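Local coordinates for protein alpha-fucosidase (Bifidobacterium bifidum, PDB 2EAB) that probably hydrolyses alpha-1,2-linked L-fucose from glycans, this chain being the catalytic part of a longer, probably membrane-anchored protein, at residues Q111-A116 with M546-G551. Numbering follows the deposited sequence.
Sequences QLANGA and MLHKAG
With chi1 at 83°, CG of His548 sits between the backbone N and the carbonyl carbon, and the imidazole reaches Ala113 at the last turn of helix 103-113. Its CE1 and ND1 atoms meet the methyl group, which approaches the ring obliquely, CE1 4.0 Å from Ala113 CB, while Leu112 CB stands near the ring plane at the edge, 4.4 Å from His548 CE1. A hydrogen bond from NE2 to Asp574 OD1 helps to hold the ring in this rotation, and Asp574 OD2 takes the backbone N-H of Gly551. Gly551 lies directly against the helix end. Its CA is 3.4 Å from Leu112 O in a fairly straight CA-H...O contact, 160° at the hydrogen, leaving no room for a side chain on this side of Gly551. Leu112 O also accepts from Gly115 N at 3.0 Å, and Gln111 O from Ala116 N at 3.2 Å. A water bridges the two segments, donating to Ala113 O and to Ala550 O. Strand 548-549, at the edge of a small antiparallel sheet in the family 95 catalytic region, packs here on a helix C-terminus from the N-terminal family region, closed by a Schellman motif with positive phi (118°) at Gly115.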
ATOM      1  N   GLN A 111       4.027  24.228  27.691  1.00  9.31           N
ATOM      2  CA  GLN A 111       4.788  25.350  27.142  1.00  9.46           C
ATOM      3  C   GLN A 111       4.039  26.008  25.984  1.00  9.10           C
ATOM      4  O   GLN A 111       3.940  27.238  25.914  1.00  9.24           O
ATOM      5  CB  GLN A 111       6.186  24.909  26.706  1.00  9.41           C
ATOM      6  CG  GLN A 111       7.091  24.554  27.874  1.00 10.16           C
ATOM      7  CD  GLN A 111       8.498  24.154  27.455  1.00 10.20           C
ATOM      8  OE1 GLN A 111       8.689  23.381  26.516  1.00 11.17           O
ATOM      9  NE2 GLN A 111       9.491  24.658  28.179  1.00 12.23           N
ATOM     10  N   LEU A 112       3.509  25.184  25.082  1.00  9.10           N
ATOM     11  CA  LEU A 112       2.708  25.675  23.962  1.00  9.31           C
ATOM     12  C   LEU A 112       1.411  26.343  24.421  1.00  9.66           C
ATOM     13  O   LEU A 112       1.072  27.429  23.950  1.00  9.92           O
ATOM     14  CB  LEU A 112       2.412  24.541  22.980  1.00  9.36           C
ATOM     15  CG  LEU A 112       3.642  23.950  22.287  1.00  8.90           C
ATOM     16  CD1 LEU A 112       3.333  22.581  21.705  1.00  8.97           C
ATOM     17  CD2 LEU A 112       4.167  24.880  21.208  1.00  9.54           C
ATOM     18  N   ALA A 113       0.705  25.706  25.352  1.00  9.80           N
ATOM     19  CA  ALA A 113      -0.542  26.268  25.881  1.00 10.79           C
ATOM     20  C   ALA A 113      -0.319  27.620  26.562  1.00 11.41           C
ATOM     21  O   ALA A 113      -1.200  28.488  26.534  1.00 11.86           O
ATOM     22  CB  ALA A 113      -1.204  25.296  26.834  1.00 11.04           C
ATOM     23  N   ASN A 114       0.864  27.797  27.148  1.00 11.87           N
ATOM     24  CA  ASN A 114       1.235  29.056  27.797  1.00 13.22           C
ATOM     25  C   ASN A 114       1.696  30.149  26.826  1.00 13.45           C
ATOM     26  O   ASN A 114       2.028  31.260  27.248  1.00 14.18           O
ATOM     27  CB  ASN A 114       2.291  28.811  28.881  1.00 13.62           C
ATOM     28  CG  ASN A 114       1.719  28.121  30.111  1.00 15.76           C
ATOM     29  OD1 ASN A 114       0.506  28.123  30.340  1.00 18.78           O
ATOM     30  ND2 ASN A 114       2.596  27.532  30.914  1.00 18.13           N
ATOM     31  N   GLY A 115       1.723  29.834  25.534  1.00 13.19           N
ATOM     32  CA  GLY A 115       1.947  30.850  24.509  1.00 13.26           C
ATOM     33  C   GLY A 115       3.178  30.704  23.638  1.00 13.06           C
ATOM     34  O   GLY A 115       3.402  31.533  22.756  1.00 13.61           O
ATOM     35  N   ALA A 116       3.984  29.671  23.870  1.00 12.57           N
ATOM     36  CA  ALA A 116       5.127  29.415  22.997  1.00 11.96           C
ATOM     37  C   ALA A 116       4.654  29.070  21.583  1.00 11.58           C
ATOM     38  O   ALA A 116       3.684  28.322  21.410  1.00 11.79           O
ATOM     39  CB  ALA A 116       5.998  28.302  23.556  1.00 11.97           C
ATOM     40  N   MET A 546      -4.302  13.104  24.173  1.00  8.25           N
ATOM     41  CA  MET A 546      -3.503  13.832  23.180  1.00  8.27           C
ATOM     42  C   MET A 546      -3.944  15.264  22.892  1.00  8.17           C
ATOM     43  O   MET A 546      -3.100  16.143  22.702  1.00  9.28           O
ATOM     44  CB  MET A 546      -3.416  13.041  21.873  1.00  8.23           C
ATOM     45  CG  MET A 546      -2.855  11.627  22.032  1.00  7.92           C
ATOM     46  SD  MET A 546      -1.153  11.567  22.607  1.00  8.64           S
ATOM     47  CE  MET A 546      -0.281  12.197  21.175  1.00 10.98           C
ATOM     48  N   LEU A 547      -5.253  15.500  22.837  1.00  7.85           N
ATOM     49  CA  LEU A 547      -5.774  16.827  22.497  1.00  7.99           C
ATOM     50  C   LEU A 547      -5.638  17.808  23.646  1.00  7.96           C
ATOM     51  O   LEU A 547      -5.769  17.437  24.812  1.00  8.38           O
ATOM     52  CB  LEU A 547      -7.246  16.739  22.080  1.00  8.23           C
ATOM     53  CG  LEU A 547      -7.547  15.929  20.816  1.00  8.62           C
ATOM     54  CD1 LEU A 547      -9.037  15.912  20.524  1.00  9.20           C
ATOM     55  CD2 LEU A 547      -6.772  16.474  19.623  1.00  8.87           C
ATOM     56  N   HIS A 548      -5.378  19.069  23.314  1.00  8.06           N
ATOM     57  CA  HIS A 548      -5.419  20.135  24.308  1.00  8.24           C
ATOM     58  C   HIS A 548      -5.976  21.406  23.688  1.00  8.35           C
ATOM     59  O   HIS A 548      -6.045  21.524  22.465  1.00  8.49           O
ATOM     60  CB  HIS A 548      -4.045  20.344  24.985  1.00  8.34           C
ATOM     61  CG  HIS A 548      -3.080  21.208  24.226  1.00  8.49           C
ATOM     62  ND1 HIS A 548      -2.011  21.823  24.845  1.00  9.37           N
ATOM     63  CD2 HIS A 548      -3.001  21.551  22.916  1.00  8.15           C
ATOM     64  CE1 HIS A 548      -1.328  22.521  23.954  1.00  9.05           C
ATOM     65  NE2 HIS A 548      -1.906  22.371  22.775  1.00  8.27           N
ATOM     66  N   LYS A 549      -6.408  22.335  24.533  1.00  8.57           N
ATOM     67  CA  LYS A 549      -6.761  23.668  24.069  1.00  9.18           C
ATOM     68  C   LYS A 549      -5.472  24.377  23.677  1.00  9.23           C
ATOM     69  O   LYS A 549      -4.534  24.459  24.478  1.00  9.58           O
ATOM     70  CB  LYS A 549      -7.489  24.452  25.162  1.00  9.34           C
ATOM     71  CG  LYS A 549      -7.713  25.915  24.810  1.00 10.87           C
ATOM     72  CD  LYS A 549      -8.539  26.639  25.858  1.00 12.89           C
ATOM     73  CE  LYS A 549      -8.701  28.118  25.510  1.00 14.83           C
ATOM     74  NZ  LYS A 549      -9.331  28.351  24.168  1.00 17.53           N
ATOM     75  N   ALA A 550      -5.424  24.867  22.443  1.00  9.73           N
ATOM     76  CA  ALA A 550      -4.244  25.548  21.930  1.00 10.02           C
ATOM     77  C   ALA A 550      -3.910  26.795  22.732  1.00  9.95           C
ATOM     78  O   ALA A 550      -4.794  27.454  23.289  1.00  9.85           O
ATOM     79  CB  ALA A 550      -4.444  25.920  20.479  1.00 10.52           C
ATOM     80  N   GLY A 551      -2.617  27.093  22.791  1.00  9.77           N
ATOM     81  CA  GLY A 551      -2.143  28.398  23.217  1.00 10.32           C
ATOM     82  C   GLY A 551      -2.343  29.422  22.118  1.00 10.63           C
ATOM     83  O   GLY A 551      -2.852  29.109  21.033  1.00 10.65           O
TER
HETATM   84  O   HOH W   1      -4.377  28.189  26.092  1.00 33.35           O